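Local structure of mitogen-activated protein kinase kinase kinase 7 interacting protein 1 (Anopheles gambiae, 2IRM) at residues Asp87-Phe98 with Ala157-Tyr168; Asn13-Ile21 with Leu311-Val319. The protein probably serves as an adapter that binds the kinase TAK1 and triggers its autophosphorylation, and is built on a PP2C-type phosphatase domain. All coordinates share one frame; numbering follows the deposited sequence.

Contact 1. Residues Asp87-Phe98 with Ala157-Tyr168; sequences DEAVKELIRQSF and AVLALIHRSHLY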
loop_
_atom_site.group_PDB
_atom_site.type_symbol
_atom_site.label_atom_id
_atom_site.label_comp_id
_atom_site.label_asym_id
_atom_site.label_seq_id
_atom_site.Cartn_x
_atom_site.Cartn_y
_atom_site.Cartn_z
ATOM N N ASP A 87 -11.525 19.656 11.291
ATOM C CA ASP A 87 -11.129 18.335 10.814
ATOM C C ASP A 87 -11.590 18.119 9.372
ATOM O O ASP A 87 -10.855 17.554 8.567
ATOM C CB ASP A 87 -11.699 17.241 11.732
ATOM C CG ASP A 87 -11.342 17.450 13.209
ATOM O OD1 ASP A 87 -11.280 16.440 13.943
ATOM O OD2 ASP A 87 -11.133 18.610 13.645
ATOM N N GLU A 88 -12.798 18.591 9.055
ATOM C CA GLU A 88 -13.367 18.513 7.703
ATOM C C GLU A 88 -12.490 19.194 6.668
ATOM O O GLU A 88 -12.319 18.678 5.563
ATOM C CB GLU A 88 -14.766 19.137 7.656
ATOM C CG GLU A 88 -15.893 18.226 8.133
ATOM C CD GLU A 88 -15.892 18.012 9.643
ATOM O OE1 GLU A 88 -16.149 18.988 10.392
ATOM O OE2 GLU A 88 -15.634 16.858 10.067
ATOM N N ALA A 89 -11.947 20.356 7.028
ATOM C CA ALA A 89 -11.056 21.098 6.140
ATOM C C ALA A 89 -9.726 20.375 5.926
ATOM O O ALA A 89 -9.221 20.331 4.807
ATOM C CB ALA A 89 -10.828 22.500 6.662
ATOM N N VAL A 90 -9.173 19.805 6.994
ATOM C CA VAL A 90 -7.942 19.015 6.900
ATOM C C VAL A 90 -8.145 17.753 6.063
ATOM O O VAL A 90 -7.274 17.378 5.294
ATOM C CB VAL A 90 -7.398 18.642 8.290
ATOM C CG1 VAL A 90 -6.168 17.752 8.171
ATOM C CG2 VAL A 90 -7.069 19.898 9.078
ATOM N N LYS A 91 -9.296 17.105 6.223
ATOM C CA LYS A 91 -9.672 15.971 5.388
ATOM C C LYS A 91 -9.741 16.405 3.926
ATOM O O LYS A 91 -9.155 15.769 3.062
ATOM C CB LYS A 91 -11.019 15.382 5.829
ATOM C CG LYS A 91 -10.975 14.571 7.128
ATOM C CD LYS A 91 -12.343 14.507 7.829
ATOM C CE LYS A 91 -13.164 13.313 7.369
ATOM N NZ LYS A 91 -14.339 13.091 8.248
ATOM N N GLU A 92 -10.449 17.498 3.661
ATOM C CA GLU A 92 -10.545 18.055 2.311
ATOM C C GLU A 92 -9.160 18.356 1.732
ATOM O O GLU A 92 -8.934 18.200 0.529
ATOM C CB GLU A 92 -11.430 19.315 2.306
ATOM C CG GLU A 92 -11.783 19.877 0.917
ATOM C CD GLU A 92 -12.374 18.835 -0.043
ATOM O OE1 GLU A 92 -12.895 17.787 0.413
ATOM O OE2 GLU A 92 -12.317 19.068 -1.270
ATOM N N LEU A 93 -8.241 18.774 2.600
ATOM C CA LEU A 93 -6.871 19.056 2.203
ATOM C C LEU A 93 -6.212 17.801 1.658
ATOM O O LEU A 93 -5.647 17.833 0.569
ATOM C CB LEU A 93 -6.065 19.598 3.386
ATOM C CG LEU A 93 -5.031 20.716 3.198
ATOM C CD1 LEU A 93 -4.209 20.851 4.465
ATOM C CD2 LEU A 93 -4.113 20.496 2.005
ATOM N N ILE A 94 -6.285 16.701 2.408
ATOM C CA ILE A 94 -5.724 15.428 1.946
ATOM C C ILE A 94 -6.463 14.828 0.753
ATOM O O ILE A 94 -5.836 14.260 -0.130
ATOM C CB ILE A 94 -5.496 14.380 3.079
ATOM C CG1 ILE A 94 -6.357 14.680 4.315
ATOM C CG2 ILE A 94 -4.046 14.421 3.539
ATOM C CD1 ILE A 94 -5.787 14.084 5.613
ATOM N N ARG A 95 -7.784 14.996 0.716
ATOM C CA ARG A 95 -8.625 14.551 -0.407
ATOM C C ARG A 95 -8.189 15.213 -1.706
ATOM O O ARG A 95 -8.061 14.550 -2.737
ATOM C CB ARG A 95 -10.106 14.856 -0.126
ATOM C CG ARG A 95 -11.090 13.810 -0.656
ATOM C CD ARG A 95 -11.804 14.296 -1.897
ATOM N NE ARG A 95 -12.823 15.292 -1.576
ATOM C CZ ARG A 95 -13.193 16.283 -2.383
ATOM N NH1 ARG A 95 -12.621 16.432 -3.571
ATOM N NH2 ARG A 95 -14.133 17.137 -1.995
ATOM N N GLN A 96 -7.957 16.521 -1.635
ATOM C CA GLN A 96 -7.444 17.284 -2.759
ATOM C C GLN A 96 -6.055 16.832 -3.183
ATOM O O GLN A 96 -5.721 16.851 -4.368
ATOM C CB GLN A 96 -7.415 18.775 -2.423
ATOM C CG GLN A 96 -8.644 19.539 -2.884
ATOM C CD GLN A 96 -8.961 19.314 -4.360
ATOM O OE1 GLN A 96 -10.121 19.120 -4.729
ATOM N NE2 GLN A 96 -7.929 19.333 -5.209
ATOM N N SER A 97 -5.248 16.427 -2.212
ATOM C CA SER A 97 -3.872 16.052 -2.473
ATOM C C SER A 97 -3.784 14.795 -3.327
ATOM O O SER A 97 -2.893 14.678 -4.166
ATOM C CB SER A 97 -3.130 15.855 -1.163
ATOM O OG SER A 97 -1.741 15.747 -1.399
ATOM N N PHE A 98 -4.711 13.865 -3.098
ATOM C CA PHE A 98 -4.866 12.659 -3.912
ATOM C C PHE A 98 -5.355 13.015 -5.294
ATOM O O PHE A 98 -4.882 12.486 -6.297
ATOM C CB PHE A 98 -5.912 11.746 -3.294
ATOM C CG PHE A 98 -5.391 10.871 -2.212
ATOM C CD1 PHE A 98 -5.605 11.194 -0.883
ATOM C CD2 PHE A 98 -4.711 9.700 -2.517
ATOM C CE1 PHE A 98 -5.130 10.378 0.131
ATOM C CE2 PHE A 98 -4.231 8.872 -1.513
ATOM C CZ PHE A 98 -4.441 9.211 -0.183
ATOM N N ALA A 157 -1.330 3.401 -1.715
ATOM C CA ALA A 157 -0.846 4.437 -0.798
ATOM C C ALA A 157 -1.517 4.346 0.564
ATOM O O ALA A 157 -2.717 4.086 0.644
ATOM C CB ALA A 157 -1.096 5.803 -1.403
ATOM N N VAL A 158 -0.759 4.562 1.633
ATOM C CA VAL A 158 -1.367 4.779 2.950
ATOM C C VAL A 158 -0.648 5.907 3.656
ATOM O O VAL A 158 0.549 5.812 3.913
ATOM C CB VAL A 158 -1.322 3.524 3.838
ATOM C CG1 VAL A 158 0.118 3.074 4.063
ATOM C CG2 VAL A 158 -2.027 3.778 5.166
ATOM N N LEU A 159 -1.358 6.985 3.966
ATOM C CA LEU A 159 -0.698 8.077 4.667
ATOM C C LEU A 159 -1.426 8.595 5.885
ATOM O O LEU A 159 -2.505 9.154 5.792
ATOM C CB LEU A 159 -0.242 9.203 3.714
ATOM C CG LEU A 159 -1.091 9.925 2.666
ATOM C CD1 LEU A 159 -2.098 10.857 3.327
ATOM C CD2 LEU A 159 -0.183 10.739 1.753
ATOM N N ALA A 160 -0.798 8.372 7.034
ATOM C CA ALA A 160 -1.241 8.905 8.312
ATOM C C ALA A 160 -0.595 10.258 8.528
ATOM O O ALA A 160 0.619 10.401 8.379
ATOM C CB ALA A 160 -0.868 7.956 9.443
ATOM N N LEU A 161 -1.422 11.239 8.880
ATOM C CA LEU A 161 -0.980 12.614 9.091
ATOM C C LEU A 161 -1.356 13.091 10.492
ATOM O O LEU A 161 -2.508 13.423 10.750
ATOM C CB LEU A 161 -1.584 13.520 8.006
ATOM C CG LEU A 161 -1.232 15.000 7.802
ATOM C CD1 LEU A 161 -2.308 15.893 8.378
ATOM C CD2 LEU A 161 0.143 15.387 8.339
ATOM N N ILE A 162 -0.384 13.106 11.398
ATOM C CA ILE A 162 -0.626 13.573 12.764
ATOM C C ILE A 162 -0.475 15.091 12.871
ATOM O O ILE A 162 0.646 15.630 12.917
ATOM C CB ILE A 162 0.277 12.871 13.809
ATOM C CG1 ILE A 162 0.244 11.352 13.609
ATOM C CG2 ILE A 162 -0.147 13.265 15.234
ATOM C CD1 ILE A 162 1.120 10.568 14.577
ATOM N N HIS A 163 -1.618 15.771 12.906
ATOM C CA HIS A 163 -1.645 17.217 13.041
ATOM C C HIS A 163 -2.165 17.611 14.410
ATOM O O HIS A 163 -3.368 17.579 14.657
ATOM C CB HIS A 163 -2.490 17.856 11.939
ATOM C CG HIS A 163 -2.330 19.341 11.850
ATOM N ND1 HIS A 163 -3.349 20.221 12.150
ATOM C CD2 HIS A 163 -1.263 20.104 11.511
ATOM C CE1 HIS A 163 -2.919 21.462 11.995
ATOM N NE2 HIS A 163 -1.655 21.419 11.608
ATOM N N ARG A 164 -1.234 17.974 15.289
ATOM C CA ARG A 164 -1.518 18.490 16.635
ATOM C C ARG A 164 -2.553 17.688 17.426
ATOM O O ARG A 164 -3.725 18.077 17.527
ATOM C CB ARG A 164 -1.849 19.995 16.609
ATOM C CG ARG A 164 -2.935 20.433 15.624
ATOM C CD ARG A 164 -2.912 21.933 15.424
ATOM N NE ARG A 164 -3.224 22.653 16.660
ATOM C CZ ARG A 164 -2.991 23.946 16.863
ATOM N NH1 ARG A 164 -2.427 24.684 15.914
ATOM N NH2 ARG A 164 -3.317 24.499 18.024
ATOM N N SER A 165 -2.092 16.565 17.978
ATOM C CA SER A 165 -2.913 15.653 18.791
ATOM C C SER A 165 -4.099 15.028 18.036
ATOM O O SER A 165 -5.026 14.483 18.650
ATOM C CB SER A 165 -3.381 16.333 20.092
ATOM O OG SER A 165 -2.278 16.786 20.865
ATOM N N HIS A 166 -4.056 15.098 16.710
ATOM C CA HIS A 166 -5.113 14.550 15.869
ATOM C C HIS A 166 -4.521 13.716 14.741
ATOM O O HIS A 166 -3.598 14.155 14.045
ATOM C CB HIS A 166 -5.976 15.664 15.274
ATOM C CG HIS A 166 -7.022 16.197 16.205
ATOM N ND1 HIS A 166 -8.072 15.431 16.662
ATOM C CD2 HIS A 166 -7.200 17.433 16.732
ATOM C CE1 HIS A 166 -8.842 16.167 17.447
ATOM N NE2 HIS A 166 -8.335 17.386 17.505
ATOM N N LEU A 167 -5.064 12.519 14.560
ATOM C CA LEU A 167 -4.602 11.621 13.523
ATOM C C LEU A 167 -5.586 11.588 12.366
ATOM O O LEU A 167 -6.782 11.379 12.562
ATOM C CB LEU A 167 -4.403 10.219 14.092
ATOM C CG LEU A 167 -4.275 9.058 13.105
ATOM C CD1 LEU A 167 -2.997 9.165 12.281
ATOM C CD2 LEU A 167 -4.327 7.743 13.865
ATOM N N TYR A 168 -5.068 11.800 11.163
ATOM C CA TYR A 168 -5.865 11.764 9.950
ATOM C C TYR A 168 -5.278 10.687 9.085
ATOM O O TYR A 168 -4.067 10.476 9.100
ATOM C CB TYR A 168 -5.787 13.103 9.232
ATOM C CG TYR A 168 -6.452 14.211 9.996
ATOM C CD1 TYR A 168 -5.810 14.830 11.071
ATOM C CD2 TYR A 168 -7.732 14.638 9.660
ATOM C CE1 TYR A 168 -6.426 15.845 11.791
ATOM C CE2 TYR A 168 -8.356 15.660 10.373
ATOM C CZ TYR A 168 -7.695 16.254 11.436
ATOM O OH TYR A 168 -8.310 17.256 12.142
#

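Contact 2. Residues Asn13-Ile21 with Leu311-Val319; sequences NQTGVGEAI and LGGVAQSVV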
loop_
_atom_site.group_PDB
_atom_site.type_symbol
_atom_site.label_atom_id
_atom_site.label_comp_id
_atom_site.label_asym_id
_atom_site.label_seq_id
_atom_site.Cartn_x
_atom_site.Cartn_y
_atom_site.Cartn_z
ATOM N N ASN A 13 12.159 10.173 15.491
ATOM C CA ASN A 13 12.780 9.293 16.489
ATOM C C ASN A 13 11.765 8.471 17.303
ATOM O O ASN A 13 12.146 7.700 18.189
ATOM C CB ASN A 13 13.709 10.095 17.415
ATOM C CG ASN A 13 13.183 11.497 17.700
ATOM O OD1 ASN A 13 12.017 11.811 17.436
ATOM N ND2 ASN A 13 14.048 12.353 18.235
ATOM N N GLN A 14 10.480 8.639 16.991
ATOM C CA GLN A 14 9.422 7.851 17.608
ATOM C C GLN A 14 8.810 6.823 16.640
ATOM O O GLN A 14 7.698 6.330 16.861
ATOM C CB GLN A 14 8.350 8.772 18.190
ATOM C CG GLN A 14 8.626 9.202 19.621
ATOM C CD GLN A 14 7.915 10.491 19.997
ATOM O OE1 GLN A 14 6.946 10.897 19.349
ATOM N NE2 GLN A 14 8.400 11.146 21.048
ATOM N N THR A 15 9.568 6.481 15.595
ATOM C CA THR A 15 9.117 5.585 14.526
ATOM C C THR A 15 10.199 4.577 14.148
ATOM O O THR A 15 11.347 4.952 13.896
ATOM C CB THR A 15 8.730 6.392 13.274
ATOM O OG1 THR A 15 7.664 7.285 13.604
ATOM C CG2 THR A 15 8.284 5.482 12.145
ATOM N N GLY A 16 9.827 3.301 14.102
ATOM C CA GLY A 16 10.752 2.242 13.705
ATOM C C GLY A 16 10.392 1.600 12.376
ATOM O O GLY A 16 9.215 1.327 12.110
ATOM N N VAL A 17 11.408 1.343 11.550
ATOM C CA VAL A 17 11.204 0.791 10.205
ATOM C C VAL A 17 11.767 -0.616 10.045
ATOM O O VAL A 17 12.866 -0.915 10.505
ATOM C CB VAL A 17 11.833 1.682 9.115
ATOM C CG1 VAL A 17 11.407 1.218 7.724
ATOM C CG2 VAL A 17 11.431 3.122 9.318
ATOM N N GLY A 18 10.984 -1.471 9.395
ATOM C CA GLY A 18 11.449 -2.767 8.928
ATOM C C GLY A 18 11.194 -2.857 7.434
ATOM O O GLY A 18 10.150 -2.429 6.942
ATOM N N GLU A 19 12.161 -3.403 6.708
ATOM C CA GLU A 19 12.043 -3.574 5.272
ATOM C C GLU A 19 12.641 -4.898 4.873
ATOM O O GLU A 19 13.706 -5.289 5.363
ATOM C CB GLU A 19 12.815 -2.490 4.529
ATOM C CG GLU A 19 12.174 -1.110 4.472
ATOM C CD GLU A 19 13.100 -0.072 3.820
ATOM O OE1 GLU A 19 14.341 -0.211 3.914
ATOM O OE2 GLU A 19 12.582 0.885 3.206
ATOM N N ALA A 20 11.952 -5.584 3.972
ATOM C CA ALA A 20 12.553 -6.688 3.237
ATOM C C ALA A 20 12.253 -6.508 1.754
ATOM O O ALA A 20 11.124 -6.185 1.359
ATOM C CB ALA A 20 12.064 -8.030 3.748
ATOM N N ILE A 21 13.293 -6.703 0.955
ATOM C CA ILE A 21 13.273 -6.439 -0.471
ATOM C C ILE A 21 12.530 -7.543 -1.199
ATOM O O ILE A 21 12.575 -8.696 -0.787
ATOM C CB ILE A 21 14.730 -6.270 -1.002
ATOM C CG1 ILE A 21 14.787 -6.240 -2.531
ATOM C CG2 ILE A 21 15.681 -7.318 -0.384
ATOM C CD1 ILE A 21 14.469 -4.893 -3.120
ATOM N N LEU A 311 13.489 0.905 18.339
ATOM C CA LEU A 311 12.217 0.895 17.622
ATOM C C LEU A 311 12.311 0.330 16.199
ATOM O O LEU A 311 11.441 -0.433 15.771
ATOM C CB LEU A 311 11.596 2.294 17.623
ATOM C CG LEU A 311 10.068 2.385 17.518
ATOM C CD1 LEU A 311 9.364 1.373 18.424
ATOM C CD2 LEU A 311 9.614 3.789 17.853
ATOM N N GLY A 312 13.369 0.704 15.479
ATOM C CA GLY A 312 13.645 0.170 14.143
ATOM C C GLY A 312 14.088 -1.283 14.185
ATOM O O GLY A 312 13.989 -1.996 13.185
ATOM N N GLY A 313 14.585 -1.711 15.346
ATOM C CA GLY A 313 14.940 -3.108 15.590
ATOM C C GLY A 313 13.722 -4.000 15.757
ATOM O O GLY A 313 13.672 -5.085 15.188
ATOM N N VAL A 314 12.750 -3.542 16.548
ATOM C CA VAL A 314 11.444 -4.202 16.688
ATOM C C VAL A 314 10.782 -4.378 15.323
ATOM O O VAL A 314 10.293 -5.460 14.995
ATOM C CB VAL A 314 10.486 -3.391 17.612
ATOM C CG1 VAL A 314 9.035 -3.863 17.478
ATOM C CG2 VAL A 314 10.936 -3.474 19.058
ATOM N N ALA A 315 10.778 -3.307 14.536
ATOM C CA ALA A 315 10.201 -3.337 13.204
ATOM C C ALA A 315 10.945 -4.302 12.281
ATOM O O ALA A 315 10.313 -5.047 11.542
ATOM C CB ALA A 315 10.168 -1.953 12.619
ATOM N N GLN A 316 12.273 -4.310 12.338
ATOM C CA GLN A 316 13.058 -5.198 11.473
ATOM C C GLN A 316 13.037 -6.668 11.874
ATOM O O GLN A 316 13.301 -7.543 11.049
ATOM C CB GLN A 316 14.507 -4.724 11.333
ATOM C CG GLN A 316 14.784 -3.928 10.054
ATOM C CD GLN A 316 14.540 -4.724 8.765
ATOM O OE1 GLN A 316 14.070 -5.863 8.791
ATOM N NE2 GLN A 316 14.870 -4.115 7.631
ATOM N N SER A 317 12.736 -6.938 13.139
ATOM C CA SER A 317 12.674 -8.311 13.630
ATOM C C SER A 317 11.346 -8.943 13.217
ATOM O O SER A 317 11.292 -10.107 12.812
ATOM C CB SER A 317 12.848 -8.342 15.151
ATOM O OG SER A 317 13.250 -9.622 15.600
ATOM N N VAL A 318 10.280 -8.154 13.306
ATOM C CA VAL A 318 8.944 -8.616 12.961
ATOM C C VAL A 318 8.848 -8.906 11.471
ATOM O O VAL A 318 8.369 -9.973 11.068
ATOM C CB VAL A 318 7.877 -7.598 13.392
ATOM C CG1 VAL A 318 6.533 -7.922 12.751
ATOM C CG2 VAL A 318 7.768 -7.579 14.914
ATOM N N VAL A 319 9.316 -7.962 10.660
ATOM C CA VAL A 319 9.387 -8.165 9.224
ATOM C C VAL A 319 10.179 -9.432 8.928
ATOM O O VAL A 319 9.718 -10.307 8.197
ATOM C CB VAL A 319 9.999 -6.950 8.507
ATOM C CG1 VAL A 319 10.520 -7.330 7.129
ATOM C CG2 VAL A 319 8.967 -5.858 8.391
#

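Contact 1. Residues Asp87-Phe98 with Ala157-Tyr168
Tyr168 lays its ring against the first turns of helix 87-98, and the path of its side chain shows how one aromatic residue can seat a helix on a sheet. At the root, CB of Tyr168 touches CD1 of Ile94 at 3.7 Å. With CG beside the backbone N and anti to the carbonyl carbon (chi1 -67°), the ring then runs along the helix toward its start. CG1 of Val90 stands over the centre of one face, 3.7 Å from the centroid and 9° off the ring normal, a CH-pi contact made almost straight down. On the Lys91 side, CG of that lysine comes to the ring edge, 4.1 Å from CD2 of Tyr168, while its amino group takes no part. Next along the ring, CE2 passes the carbonyl oxygen of Asp87. The tip, OH, ends beside the Asp87 carboxylate, whose plane is turned 63° from the ring; the angle is poor and no hydrogen bond joins them. OD1 of Asp87 also lies over one face of the His166 ring, nearer its edge than its centre.

Beyond the tyrosine the contact is entirely apolar. CG2 of Ile94 meets CD1 of Leu159 at 4.1 Å, the two side chains running antiparallel alongside each other. Phe98 closes the row: its ring edge faces CB of Ala157 at 4.4 Å, and Met72 of helix 63-75 packs on both Phe98 and Leu159. Strands 154-163 and 166-172 form an antiparallel hairpin, with Leu161 and Tyr168 paired by two backbone hydrogen bonds, and residues of both meet the helix, Ala157 and Leu159 from one and Tyr168 from the other. Such a helix, laid on the outer face of an antiparallel sheet, belongs to one outer helical layer of the alpha-beta-beta-alpha sandwich of PP2C-type phosphatases.

Contact 2. Residues Asn13-Ile21 with Leu311-Val319
Gly16 and Gly18 let helix 311-319 settle directly on the backbone of strand 15-20, so that the axes of the two segments come within 5.4 Å. Both glycines face the helix with nothing beyond CA, and at this depth backbone meets backbone: the Gly16 CA-H points at the carbonyl oxygen of Leu311, 3.4 Å from CA to O, with an angle of 162° at the hydrogen. Ala315 fills the middle. Its single methyl lies over the peptide link between Val17 and Gly18, with CB 3.3 Å from C of Val17. Leu311 brackets one end, its CG anti to the backbone N (chi1 -153°) and its CD2 3.3 Å from the carbonyl oxygen of Gln14. Val319 brackets the other, touching CB of Ala20 with CG1 at 3.8 Å and with CG2 against the Gly18 backbone.

The contact opens out along the flank of Gln316. There the side chain bends at chi2 and reaches along the strand, CG passing the carbonyl oxygen of Val17, until NE2 donates, as modelled, to the carbonyl oxygen of Glu19 at 2.8 Å. The N-H...O angle is 154°, but Glu19 N, a second donor, lies almost as close to NE2, which leaves the amide's exact placement doubtful at this resolution. Glu19 points its CB away from the helix, and its carboxylate has a long, weak ion pair with Lys41. Behind the strand, Thr15 and Val17 turn their side chains to Leu43 of strand 39-45, which belongs to the other sheet.

The strand pairs with strand 344-354 through backbone bonds of Gly16, Gly18 and Ala20. Across the contact, the lone and tentative hydrogen bond involves no charged group; the rest is van der Waals fit, of glycines and one alanine in the middle, flanked by Leu311 and Val319.

Overall arrangement
Contacts 1 and 2 are two answers to one problem, seating a helix on an antiparallel sheet, and they share no helix or strand. Each belongs to a different sheet; their centres lie 24 Å and their nearest atoms about 7 Å apart. Contact 1 is the more buried, and large side chains hold its helix 10 to 11 Å from the strand axes. Contact 2 is only partly buried, and its glycines bring the axes to about half that separation. The chemistry follows: mainly aromatic and aliphatic with an acid at one end and no cross-segment hydrogen bond in contact 1; close backbone packing with one glutamine-to-carbonyl hydrogen bond at the more open flank in contact 2.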